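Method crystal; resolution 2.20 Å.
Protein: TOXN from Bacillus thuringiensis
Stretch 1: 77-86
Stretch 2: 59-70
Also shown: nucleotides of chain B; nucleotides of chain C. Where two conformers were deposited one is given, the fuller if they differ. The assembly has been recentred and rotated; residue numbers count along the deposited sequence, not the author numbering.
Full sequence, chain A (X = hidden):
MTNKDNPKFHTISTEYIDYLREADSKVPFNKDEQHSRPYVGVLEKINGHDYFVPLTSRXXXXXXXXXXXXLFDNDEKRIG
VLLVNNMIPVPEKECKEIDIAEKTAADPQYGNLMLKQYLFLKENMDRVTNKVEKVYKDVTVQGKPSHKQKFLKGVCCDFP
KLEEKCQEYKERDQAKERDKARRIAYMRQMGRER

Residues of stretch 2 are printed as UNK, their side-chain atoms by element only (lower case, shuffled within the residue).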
# COMPACT_ATOMS: atom_id res chain seq x y z
N LYS A 77 9.72 -20.05 7.50
CA LYS A 77 10.90 -20.79 7.87
C LYS A 77 12.14 -20.14 7.30
O LYS A 77 12.09 -19.54 6.26
CB LYS A 77 10.79 -22.21 7.38
CG LYS A 77 9.42 -22.78 7.57
CD LYS A 77 9.46 -24.04 8.38
CE LYS A 77 9.55 -25.25 7.47
NZ LYS A 77 10.77 -26.03 7.77
N ARG A 78 13.26 -20.28 7.99
CA ARG A 78 14.50 -19.72 7.50
C ARG A 78 15.03 -20.61 6.38
O ARG A 78 15.14 -21.83 6.53
CB ARG A 78 15.51 -19.61 8.64
CG ARG A 78 14.95 -18.75 9.79
CD ARG A 78 15.79 -18.82 11.06
NE ARG A 78 15.15 -18.10 12.16
CZ ARG A 78 15.31 -16.80 12.38
NH1 ARG A 78 16.09 -16.08 11.59
NH2 ARG A 78 14.69 -16.21 13.40
N ILE A 79 15.32 -20.00 5.23
CA ILE A 79 15.80 -20.76 4.09
C ILE A 79 17.06 -20.14 3.51
O ILE A 79 17.15 -19.92 2.31
CB ILE A 79 14.72 -20.88 2.98
CG1 ILE A 79 14.11 -19.51 2.66
CG2 ILE A 79 13.61 -21.84 3.39
CD1 ILE A 79 13.27 -19.52 1.39
N GLY A 80 18.04 -19.86 4.36
CA GLY A 80 19.32 -19.36 3.87
C GLY A 80 19.61 -17.93 4.28
O GLY A 80 18.71 -17.16 4.66
N VAL A 81 20.88 -17.57 4.23
CA VAL A 81 21.31 -16.21 4.53
C VAL A 81 22.34 -15.84 3.48
O VAL A 81 23.27 -16.61 3.22
CB VAL A 81 21.95 -16.12 5.95
CG1 VAL A 81 22.37 -14.69 6.25
CG2 VAL A 81 20.98 -16.60 7.02
N LEU A 82 22.16 -14.69 2.84
CA LEU A 82 23.18 -14.24 1.89
C LEU A 82 24.24 -13.52 2.67
O LEU A 82 23.93 -12.58 3.41
CB LEU A 82 22.60 -13.29 0.85
CG LEU A 82 21.89 -13.87 -0.36
CD1 LEU A 82 21.11 -12.76 -1.06
CD2 LEU A 82 22.90 -14.49 -1.30
N LEU A 83 25.50 -13.94 2.49
CA LEU A 83 26.63 -13.30 3.18
C LEU A 83 27.26 -12.20 2.33
O LEU A 83 28.22 -12.44 1.58
CB LEU A 83 27.68 -14.36 3.51
CG LEU A 83 27.13 -15.57 4.26
CD1 LEU A 83 28.24 -16.63 4.49
CD2 LEU A 83 26.49 -15.15 5.58
N VAL A 84 26.75 -10.98 2.43
CA VAL A 84 27.34 -9.93 1.60
C VAL A 84 28.78 -9.64 2.01
O VAL A 84 29.59 -9.24 1.16
CB VAL A 84 26.44 -8.66 1.43
CG1 VAL A 84 25.18 -8.76 2.28
CG2 VAL A 84 27.21 -7.37 1.70
N ASN A 85 29.13 -9.92 3.27
CA ASN A 85 30.53 -9.80 3.72
C ASN A 85 31.50 -10.73 2.99
O ASN A 85 32.69 -10.45 2.92
CB ASN A 85 30.66 -10.03 5.23
CG ASN A 85 30.06 -11.37 5.68
OD1 ASN A 85 28.97 -11.74 5.25
ND2 ASN A 85 30.77 -12.08 6.55
N ASN A 86 30.99 -11.85 2.46
CA ASN A 86 31.84 -12.78 1.72
C ASN A 86 31.64 -12.74 0.19
O ASN A 86 31.99 -13.70 -0.49
CB ASN A 86 31.63 -14.21 2.20
CG ASN A 86 31.95 -14.39 3.69
OD1 ASN A 86 31.30 -15.17 4.38
ND2 ASN A 86 32.95 -13.68 4.17
N UNK A 59 21.44 -20.79 9.35
CA UNK A 59 20.40 -19.80 9.55
C UNK A 59 20.28 -19.17 10.94
O UNK A 59 19.65 -18.12 11.09
c UNK A 59 18.96 -20.72 7.68
c UNK A 59 19.04 -20.39 9.16
n UNK A 59 18.28 -21.82 7.36
o UNK A 59 19.49 -20.00 6.84
N UNK A 60 20.87 -19.81 11.95
CA UNK A 60 20.72 -19.36 13.34
C UNK A 60 21.94 -18.63 13.91
O UNK A 60 21.95 -18.29 15.10
c UNK A 60 19.14 -21.28 13.80
o UNK A 60 18.13 -20.61 13.49
o UNK A 60 19.18 -22.53 13.77
c UNK A 60 20.38 -20.55 14.25
N UNK A 61 22.96 -18.39 13.10
CA UNK A 61 24.12 -17.66 13.61
C UNK A 61 23.76 -16.23 13.96
O UNK A 61 22.71 -15.71 13.55
c UNK A 61 25.25 -17.66 12.57
c UNK A 61 27.17 -19.08 11.82
n UNK A 61 29.06 -17.99 10.54
c UNK A 61 27.56 -18.09 10.73
c UNK A 61 25.68 -19.05 12.14
N UNK A 62 24.64 -15.57 14.71
CA UNK A 62 24.53 -14.14 14.95
C UNK A 62 25.00 -13.37 13.72
O UNK A 62 26.20 -13.19 13.52
n UNK A 62 26.62 -11.82 16.94
c UNK A 62 25.38 -13.75 16.16
o UNK A 62 24.70 -11.45 15.84
c UNK A 62 25.54 -12.24 16.30
N UNK A 63 24.06 -12.92 12.88
CA UNK A 63 24.45 -12.09 11.73
C UNK A 63 24.16 -10.62 11.99
O UNK A 63 23.11 -10.28 12.52
c UNK A 63 23.05 -14.93 10.30
c UNK A 63 23.28 -16.24 9.89
c UNK A 63 25.12 -14.25 9.33
c UNK A 63 23.97 -13.93 10.03
c UNK A 63 25.35 -15.54 8.92
c UNK A 63 24.43 -16.54 9.20
c UNK A 63 23.70 -12.51 10.47
N UNK A 64 25.07 -9.74 11.60
CA UNK A 64 24.76 -8.32 11.59
C UNK A 64 24.01 -7.98 10.31
O UNK A 64 24.38 -8.43 9.23
n UNK A 64 25.69 -5.60 13.20
c UNK A 64 26.01 -7.46 11.69
c UNK A 64 25.67 -6.00 11.93
o UNK A 64 25.37 -5.26 10.99
N UNK A 65 22.95 -7.19 10.44
CA UNK A 65 22.05 -6.96 9.31
C UNK A 65 22.73 -6.20 8.18
O UNK A 65 22.36 -6.34 7.02
c UNK A 65 20.80 -6.22 9.77
o UNK A 65 21.12 -4.87 10.06
N UNK A 66 23.76 -5.42 8.51
CA UNK A 66 24.45 -4.63 7.50
C UNK A 66 25.15 -5.47 6.44
O UNK A 66 25.37 -4.99 5.34
o UNK A 66 26.33 -0.83 9.40
c UNK A 66 24.84 -2.66 9.06
c UNK A 66 25.46 -3.69 8.15
n UNK A 66 26.31 -2.47 10.96
c UNK A 66 25.88 -1.91 9.83
N UNK A 67 25.51 -6.71 6.77
CA UNK A 67 26.25 -7.56 5.84
C UNK A 67 25.55 -8.89 5.55
O UNK A 67 26.18 -9.86 5.14
c UNK A 67 27.64 -8.44 7.77
c UNK A 67 27.68 -7.90 6.34
c UNK A 67 28.60 -6.69 6.21
N UNK A 68 24.24 -8.93 5.74
CA UNK A 68 23.52 -10.16 5.44
C UNK A 68 22.09 -9.90 5.03
O UNK A 68 21.49 -8.87 5.34
c UNK A 68 23.55 -11.09 6.64
o UNK A 68 23.19 -10.40 7.80
N UNK A 69 21.54 -10.87 4.31
CA UNK A 69 20.13 -10.86 3.97
C UNK A 69 19.59 -12.24 4.31
O UNK A 69 20.02 -13.24 3.74
c UNK A 69 20.49 -9.16 2.13
c UNK A 69 18.43 -10.65 2.11
c UNK A 69 19.92 -10.54 2.47
N UNK A 70 18.67 -12.28 5.26
CA UNK A 70 18.03 -13.52 5.64
C UNK A 70 16.86 -13.82 4.69
O UNK A 70 16.03 -12.95 4.43
n UNK A 70 19.15 -12.94 11.88
c UNK A 70 18.28 -13.02 9.48
c UNK A 70 19.47 -13.18 10.44
c UNK A 70 17.57 -13.45 7.09
c UNK A 70 18.73 -13.31 8.06
P U B 4 31.53 -13.38 16.09
OP1 U B 4 31.68 -12.81 17.45
OP2 U B 4 30.71 -14.60 15.92
O5' U B 4 31.04 -12.24 15.09
C5' U B 4 31.54 -10.92 15.19
C4' U B 4 30.62 -9.93 14.53
O4' U B 4 30.51 -10.24 13.12
C3' U B 4 29.19 -9.91 15.07
O3' U B 4 28.69 -8.57 14.99
C2' U B 4 28.44 -10.80 14.06
O2' U B 4 27.05 -10.56 13.97
C1' U B 4 29.15 -10.43 12.77
N1 U B 4 29.10 -11.46 11.72
C2 U B 4 28.33 -11.16 10.61
O2 U B 4 27.69 -10.13 10.54
N3 U B 4 28.32 -12.11 9.62
C4 U B 4 29.01 -13.31 9.62
O4 U B 4 28.91 -14.06 8.65
C5 U B 4 29.80 -13.55 10.80
C6 U B 4 29.82 -12.63 11.78
P C B 19 19.42 0.56 5.16
OP1 C B 19 19.30 1.35 3.92
OP2 C B 19 19.82 -0.86 5.06
O5' C B 19 20.36 1.30 6.20
C5' C B 19 20.04 2.61 6.68
C4' C B 19 21.16 3.17 7.54
O4' C B 19 21.22 2.43 8.79
C3' C B 19 22.55 3.08 6.92
O3' C B 19 23.30 4.23 7.30
C2' C B 19 23.14 1.84 7.58
O2' C B 19 24.55 1.80 7.63
C1' C B 19 22.53 1.91 8.97
N1 C B 19 22.43 0.61 9.68
C2 C B 19 23.24 0.42 10.81
O2 C B 19 23.98 1.35 11.15
N3 C B 19 23.20 -0.74 11.50
C4 C B 19 22.38 -1.71 11.10
N4 C B 19 22.36 -2.85 11.81
C5 C B 19 21.53 -1.55 9.96
C6 C B 19 21.59 -0.38 9.28
P A C 33 19.07 -31.36 3.24
OP1 A C 33 19.72 -32.69 3.08
OP2 A C 33 18.54 -30.98 4.58
O5' A C 33 20.04 -30.23 2.71
C5' A C 33 20.23 -30.02 1.32
C4' A C 33 21.14 -28.85 1.09
O4' A C 33 20.41 -27.62 1.34
C3' A C 33 22.35 -28.82 2.01
O3' A C 33 23.42 -28.18 1.33
C2' A C 33 21.88 -27.93 3.16
O2' A C 33 22.92 -27.26 3.85
C1' A C 33 20.94 -26.95 2.47
N9 A C 33 19.83 -26.54 3.32
C8 A C 33 19.09 -27.39 4.12
N7 A C 33 18.15 -26.78 4.80
C5 A C 33 18.28 -25.45 4.42
C6 A C 33 17.58 -24.29 4.79
N6 A C 33 16.56 -24.28 5.65
N1 A C 33 17.98 -23.12 4.24
C2 A C 33 19.00 -23.13 3.37
N3 A C 33 19.73 -24.15 2.95
C4 A C 33 19.33 -25.29 3.52
O HOH W 1 18.06 -16.59 9.46

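Position 59 carries two side-chain carbons, the second bearing one oxygen and one nitrogen. The backbone N of Gly80 lies 2.9 Å from the side-chain oxygen of position 59, which accepts a weak hydrogen bond, while the nitrogen lies beside adenosine A33; the elements make this an amide, and the residue is Asn59. Its ND2, 3.2 Å from Arg78 O, is too poorly angled to bond.

Position 60 has two carbons, the second carrying two oxygens. One oxygen of position 60 sits 4.1 Å from Arg78 NE, well out of the guanidinium plane, so charge alone acts here; the residue is Asp60.

Position 61, four carbons in a row ending in nitrogen, is Lys61, and position 62, two carbons with an oxygen and a nitrogen, is Asn62; neither touches stretch 1.

At position 63 one carbon leads to a six-carbon ring without a hydroxyl. Val81 CG1 stands 3.9 Å from the centroid of this ring, almost on its normal. The residue is Phe63, and Leu83 CD2 comes within 3.6 Å of Phe63 CE1.

Position 64 again has two carbons, an oxygen and a nitrogen. Its oxygen receives the backbone N of position 66, as the amide of Asn64 can. Position 65, one carbon and one oxygen, is Ser65, whose OG accepts from N4 of cytidine C19. Position 66 has three carbons, the third with oxygen and nitrogen: Gln66, its NE2 donating to Asn64 OD1 at 2.9 Å.

Position 67 has three carbons, branched at the first, and the CB of position 67 lies 3.8 Å from Asn85 CB. This is Val67; its backbone O takes a weak bond from Val84 N at 3.0 Å. Position 68, one carbon and one oxygen, packs its CB 3.8 Å from Val81 CG1. It is Ser68, and OG turns back to Asn64 O at 2.7 Å.

Position 69, another three-carbon branch, sets its CB 4.2 Å from Leu82 CB: Val69. Position 70, four carbons ending in nitrogen, extends past Val81 CG2 and is Lys70.

The contact works by a short antiparallel pairing. Leu82 N to Val69 O (2.7 Å) and Val69 N to Leu82 O (3.1 Å) fix the register, placing Leu82 and Val69 on one face and Val81, Leu83, Ser68 and Lys70 on the other, where Phe63 takes Val81 over its ring face and touches Leu83 as well. Beyond the ladder, Asn59 meets Gly80, whose backbone angles themselves call for glycine. A water accepting from Arg78 NH1 and donating to Asn59 O ties that end together.

Stretch 2 (59-70) NDKNFNSQVSVK
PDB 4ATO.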